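Side-chain contacts in protein DOA1 (Saccharomyces cerevisiae, PDB 3ODT), which binds ubiquitin through its WD40 beta-propeller domain and probably regulates the turnover of F-box proteins: residues Ile250-Lys253 with Glu254-Ser257; Val192-Asp195 with Gly196-Ile199. All blocks are in the same frame, centred on the assembly; numbering follows the deposited sequence.

Overall arrangement
Both contacts are tight turns at strand ends of a seven-bladed WD40 propeller; each joins two strands within its own blade, and the two meet across the seam between blades. Contact 2 comes first along the chain, at the hairpin between strands 187-194 and 197-202, the first two strands of their blade. Contact 1 follows in the next blade, at the link between its third and fourth strands, 247-251 and 258-263. Their centres lie about 15 Å apart, on the same side of the chain's centre. They touch directly: Lys253 CE of contact 1 packs 4.1 Å from Val193 CG1 of contact 2, so the two turns form part of the seam between adjacent blades.

Contact 1: Ile250-Lys253 with Glu254-Ser257; sequences IWSK and ENGS
Ser252 and Asn255 face each other across a turn in which one serine is held at three points. The Ser252 hydroxyl is swung anti to its own backbone nitrogen (chi1 166°), and its OG accepts the N-H of Asn255 at 3.0 Å. The Ser252 carbonyl O takes the N-H of Gly256 at 2.9 Å, while Ser252 N donates to Ser257 O, also at 2.9 Å, this time in the carbonyl plane. Gly256 turns the chain through a positive phi of 87°, where a side chain would press on the preceding carbonyl. The amide of Asn255 folds back alongside the Ser252 methylene, bringing OD1 to 3.3 Å from CB. That same OD1 receives two donors from Ser257: its backbone N at 2.8 Å, closing an Asx turn, and its OG, tilted from the amide plane. These bonds fix the rotation of the amide. Next to it, the Lys253 chain bends at its second torsion (-94°) and runs obliquely across Glu254; NZ reaches OE2 from above the carboxylate plane, a salt bridge of 3.2 Å. Trp251 presents the edge of its ring to the turn, CE3 lying 3.9 Å from Gly256 O and near the ring plane. Trp251-Ser252 occupies the place of the Trp-Asp pair that names WD40 repeats. Its indole NE1 bonds Ser241 on strand 239-243, as in the family's hydrogen-bonded tetrad, and Tyr221 binds Lys253 O, while Leu258 and Lys259 of the outermost strand, 258-263, pack on Trp251 and Ser252.

Contact 2: Val192-Asp195 with Gly196-Ile199; sequences VVDD and GHFI
The imidazole of His197 is met at its edge by the carboxylate of Asp194: ND1 donates to OD1 at 2.8 Å, with the oxygen only 4° out of the ring plane. The two side chains lie side by side and point the same way, yet their planes are turned 65° apart. OD1 uses its syn lone pair for the ring and accepts a second donor, Gly196 N at 2.9 Å, on its anti side and somewhat out of the carboxylate plane. With CG set between the backbone N and the carbonyl carbon (chi1 56°), the acid curls over the turn and meets both. The ring of Phe198 leads away from 192-195 and stands edge-to-face with Phe179. A type I turn from Asp194 to His197 joins the first two strands of this propeller blade, and a classic beta bulge adjoins it, Val193 and Asp194 both facing His197: Val193 N and, more weakly, Asp194 N both donate to His197 O, the former at 3.0 Å. Replacing Asp194 with an alanine would probably leave His197 ND1 and Gly196 N without their shared acceptor and set the imidazole free to turn. Val193 CB lies 4.1 Å from His197 CB, and Val193 CG2 meets Ile199 CG2 at 4.3 Å; Leu233, on the first strand of the next blade, touches both Val193 and Ile199.

Contact 1: Ile250-Lys253 with Glu254-Ser257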
ATOM      1  N   ILE A 250     -14.175   0.807  -6.694  1.00  7.64           N
ATOM      2  CA  ILE A 250     -14.540  -0.315  -5.850  1.00  8.40           C
ATOM      3  C   ILE A 250     -15.126  -1.382  -6.751  1.00  7.73           C
ATOM      4  O   ILE A 250     -16.002  -1.072  -7.557  1.00  7.96           O
ATOM      5  CB  ILE A 250     -15.562   0.101  -4.762  1.00  9.32           C
ATOM      6  CG1 ILE A 250     -14.929   1.130  -3.814  1.00 11.49           C
ATOM      7  CG2 ILE A 250     -16.003  -1.101  -3.932  1.00 10.99           C
ATOM      8  CD1 ILE A 250     -15.429   2.511  -4.005  1.00 37.14           C
ATOM      9  N   TRP A 251     -14.642  -2.620  -6.628  1.00  8.17           N
ATOM     10  CA  TRP A 251     -15.037  -3.721  -7.520  1.00  9.23           C
ATOM     11  C   TRP A 251     -15.517  -4.956  -6.735  1.00  8.56           C
ATOM     12  O   TRP A 251     -15.042  -5.265  -5.634  1.00 10.29           O
ATOM     13  CB  TRP A 251     -13.846  -4.199  -8.350  1.00  8.53           C
ATOM     14  CG  TRP A 251     -12.977  -3.160  -8.966  1.00  7.75           C
ATOM     15  CD1 TRP A 251     -12.038  -2.417  -8.331  1.00  7.70           C
ATOM     16  CD2 TRP A 251     -12.916  -2.786 -10.352  1.00  7.08           C
ATOM     17  NE1 TRP A 251     -11.386  -1.597  -9.233  1.00  8.65           N
ATOM     18  CE2 TRP A 251     -11.918  -1.799 -10.478  1.00  7.09           C
ATOM     19  CE3 TRP A 251     -13.622  -3.180 -11.493  1.00  8.87           C
ATOM     20  CZ2 TRP A 251     -11.595  -1.204 -11.705  1.00  8.42           C
ATOM     21  CZ3 TRP A 251     -13.308  -2.576 -12.717  1.00 10.49           C
ATOM     22  CH2 TRP A 251     -12.293  -1.608 -12.809  1.00  9.14           C
ATOM     23  N   SER A 252     -16.438  -5.698  -7.333  1.00  8.11           N
ATOM     24  CA  SER A 252     -16.719  -7.031  -6.869  1.00  8.22           C
ATOM     25  C   SER A 252     -15.576  -7.956  -7.279  1.00  8.42           C
ATOM     26  O   SER A 252     -15.319  -8.151  -8.457  1.00  8.87           O
ATOM     27  CB  SER A 252     -18.004  -7.554  -7.487  1.00  9.12           C
ATOM     28  OG  SER A 252     -18.092  -8.946  -7.281  1.00 11.65           O
ATOM     29  N   LYS A 253     -14.885  -8.520  -6.300  1.00  9.70           N
ATOM     30  CA  LYS A 253     -13.811  -9.458  -6.597  1.00  9.94           C
ATOM     31  C   LYS A 253     -14.394 -10.686  -7.269  1.00 13.40           C
ATOM     32  O   LYS A 253     -13.822 -11.200  -8.225  1.00 11.05           O
ATOM     33  CB  LYS A 253     -13.078  -9.826  -5.311  1.00 12.64           C
ATOM     34  CG  LYS A 253     -12.020 -10.876  -5.470  1.00 16.10           C
ATOM     35  CD  LYS A 253     -12.585 -12.225  -5.180  1.00 28.97           C
ATOM     36  CE  LYS A 253     -11.498 -13.221  -4.831  1.00 39.47           C
ATOM     37  NZ  LYS A 253     -12.075 -14.577  -4.823  1.00 40.78           N
ATOM     38  N   GLU A 254     -15.549 -11.126  -6.782  1.00 11.84           N
ATOM     39  CA  GLU A 254     -16.166 -12.368  -7.260  1.00 11.82           C
ATOM     40  C   GLU A 254     -16.737 -12.294  -8.677  1.00 13.06           C
ATOM     41  O   GLU A 254     -16.745 -13.289  -9.389  1.00 13.88           O
ATOM     42  CB  GLU A 254     -17.269 -12.794  -6.298  1.00 19.62           C
ATOM     43  CG  GLU A 254     -16.755 -13.108  -4.893  1.00 37.69           C
ATOM     44  CD  GLU A 254     -15.874 -14.343  -4.836  1.00 60.34           C
ATOM     45  OE1 GLU A 254     -15.892 -15.148  -5.794  1.00 56.80           O
ATOM     46  OE2 GLU A 254     -15.158 -14.509  -3.827  1.00 63.30           O
ATOM     47  N   ASN A 255     -17.236 -11.143  -9.108  1.00 10.81           N
ATOM     48  CA  ASN A 255     -17.860 -11.103 -10.425  1.00 14.00           C
ATOM     49  C   ASN A 255     -17.430  -9.989 -11.360  1.00 14.00           C
ATOM     50  O   ASN A 255     -17.905  -9.927 -12.492  1.00 13.59           O
ATOM     51  CB  ASN A 255     -19.392 -11.145 -10.280  1.00 14.32           C
ATOM     52  CG  ASN A 255     -19.972  -9.855  -9.741  1.00 14.92           C
ATOM     53  OD1 ASN A 255     -19.598  -8.764 -10.157  1.00 16.89           O
ATOM     54  ND2 ASN A 255     -20.903  -9.984  -8.795  1.00 12.97           N
ATOM     55  N   GLY A 256     -16.531  -9.128 -10.899  1.00 10.59           N
ATOM     56  CA  GLY A 256     -15.927  -8.107 -11.739  1.00 12.70           C
ATOM     57  C   GLY A 256     -16.711  -6.813 -11.816  1.00 10.23           C
ATOM     58  O   GLY A 256     -16.259  -5.866 -12.419  1.00 10.69           O
ATOM     59  N   SER A 257     -17.904  -6.759 -11.240  1.00 10.66           N
ATOM     60  CA  SER A 257     -18.695  -5.531 -11.326  1.00 10.38           C
ATOM     61  C   SER A 257     -17.880  -4.346 -10.813  1.00  8.00           C
ATOM     62  O   SER A 257     -17.183  -4.441  -9.793  1.00 10.64           O
ATOM     63  CB  SER A 257     -19.971  -5.619 -10.486  1.00 11.73           C
ATOM     64  OG  SER A 257     -20.900  -6.547 -11.010  1.00 12.96           O
TER

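Contact 2: Val192-Asp195 with Gly196-Ile199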
ATOM      1  N   VAL A 192      -2.708 -10.172  -1.524  1.00  8.45           N
ATOM      2  CA  VAL A 192      -2.881 -11.605  -1.358  1.00  8.56           C
ATOM      3  C   VAL A 192      -4.296 -11.925  -0.840  1.00  8.87           C
ATOM      4  O   VAL A 192      -4.717 -11.450   0.205  1.00 12.97           O
ATOM      5  CB  VAL A 192      -1.796 -12.179  -0.428  1.00  9.66           C
ATOM      6  CG1 VAL A 192      -2.004 -13.690  -0.203  1.00 10.99           C
ATOM      7  CG2 VAL A 192      -0.410 -11.832  -0.982  1.00 10.77           C
ATOM      8  N   VAL A 193      -5.044 -12.695  -1.608  1.00  9.02           N
ATOM      9  CA  VAL A 193      -6.379 -13.101  -1.193  1.00 11.42           C
ATOM     10  C   VAL A 193      -6.290 -14.257  -0.173  1.00 11.26           C
ATOM     11  O   VAL A 193      -6.850 -14.204   0.931  1.00 12.56           O
ATOM     12  CB  VAL A 193      -7.201 -13.509  -2.406  1.00 12.69           C
ATOM     13  CG1 VAL A 193      -8.587 -14.029  -1.996  1.00 14.14           C
ATOM     14  CG2 VAL A 193      -7.339 -12.352  -3.381  1.00 12.13           C
ATOM     15  N   ASP A 194      -5.520 -15.268  -0.530  1.00 12.98           N
ATOM     16  CA  ASP A 194      -5.240 -16.408   0.324  1.00 11.56           C
ATOM     17  C   ASP A 194      -4.035 -17.109  -0.261  1.00 11.69           C
ATOM     18  O   ASP A 194      -3.410 -16.613  -1.222  1.00 11.24           O
ATOM     19  CB  ASP A 194      -6.456 -17.333   0.430  1.00 16.95           C
ATOM     20  CG  ASP A 194      -6.965 -17.817  -0.919  1.00 17.73           C
ATOM     21  OD1 ASP A 194      -6.151 -18.015  -1.865  1.00 14.53           O
ATOM     22  OD2 ASP A 194      -8.198 -17.993  -1.032  1.00 24.35           O
ATOM     23  N   ASP A 195      -3.668 -18.262   0.307  1.00 11.81           N
ATOM     24  CA  ASP A 195      -2.438 -18.950  -0.107  1.00 14.38           C
ATOM     25  C   ASP A 195      -2.458 -19.313  -1.588  1.00 17.18           C
ATOM     26  O   ASP A 195      -1.419 -19.577  -2.181  1.00 17.51           O
ATOM     27  CB  ASP A 195      -2.234 -20.226   0.709  1.00 18.88           C
ATOM     28  CG  ASP A 195      -1.736 -19.943   2.111  1.00 23.13           C
ATOM     29  OD1 ASP A 195      -1.606 -18.767   2.487  1.00 22.43           O
ATOM     30  OD2 ASP A 195      -1.483 -20.909   2.850  1.00 27.53           O
ATOM     31  N   GLY A 196      -3.648 -19.341  -2.180  1.00 11.74           N
ATOM     32  CA  GLY A 196      -3.793 -19.822  -3.545  1.00 10.84           C
ATOM     33  C   GLY A 196      -4.172 -18.783  -4.582  1.00 10.69           C
ATOM     34  O   GLY A 196      -4.340 -19.123  -5.740  1.00 11.94           O
ATOM     35  N   HIS A 197      -4.305 -17.527  -4.175  1.00  8.74           N
ATOM     36  CA  HIS A 197      -4.753 -16.502  -5.085  1.00  9.91           C
ATOM     37  C   HIS A 197      -4.210 -15.135  -4.692  1.00  9.20           C
ATOM     38  O   HIS A 197      -4.119 -14.808  -3.509  1.00  9.86           O
ATOM     39  CB  HIS A 197      -6.282 -16.421  -5.072  1.00 10.80           C
ATOM     40  CG  HIS A 197      -6.941 -17.720  -5.378  1.00 13.19           C
ATOM     41  ND1 HIS A 197      -7.170 -18.670  -4.415  1.00 14.62           N
ATOM     42  CD2 HIS A 197      -7.402 -18.231  -6.542  1.00 16.50           C
ATOM     43  CE1 HIS A 197      -7.738 -19.726  -4.975  1.00 21.21           C
ATOM     44  NE2 HIS A 197      -7.896 -19.480  -6.261  1.00 22.45           N
ATOM     45  N   PHE A 198      -3.887 -14.322  -5.702  1.00  8.64           N
ATOM     46  CA  PHE A 198      -3.530 -12.932  -5.501  1.00  7.74           C
ATOM     47  C   PHE A 198      -4.179 -12.052  -6.548  1.00  6.97           C
ATOM     48  O   PHE A 198      -4.638 -12.537  -7.579  1.00  7.97           O
ATOM     49  CB  PHE A 198      -1.989 -12.758  -5.457  1.00  9.55           C
ATOM     50  CG  PHE A 198      -1.287 -12.953  -6.782  1.00  9.44           C
ATOM     51  CD1 PHE A 198      -1.204 -11.913  -7.711  1.00  8.84           C
ATOM     52  CD2 PHE A 198      -0.672 -14.159  -7.085  1.00 11.25           C
ATOM     53  CE1 PHE A 198      -0.530 -12.094  -8.933  1.00 10.82           C
ATOM     54  CE2 PHE A 198      -0.015 -14.349  -8.322  1.00 12.44           C
ATOM     55  CZ  PHE A 198       0.073 -13.322  -9.231  1.00 11.54           C
ATOM     56  N   ILE A 199      -4.250 -10.744  -6.256  1.00  8.21           N
ATOM     57  CA  ILE A 199      -4.584  -9.757  -7.265  1.00  5.69           C
ATOM     58  C   ILE A 199      -3.375  -8.881  -7.503  1.00  6.10           C
ATOM     59  O   ILE A 199      -2.612  -8.591  -6.581  1.00  6.39           O
ATOM     60  CB  ILE A 199      -5.828  -8.931  -6.929  1.00 12.61           C
ATOM     61  CG1 ILE A 199      -5.662  -8.233  -5.597  1.00 20.81           C
ATOM     62  CG2 ILE A 199      -7.036  -9.859  -6.828  1.00 14.33           C
ATOM     63  CD1 ILE A 199      -6.718  -7.126  -5.384  1.00 23.96           C
TER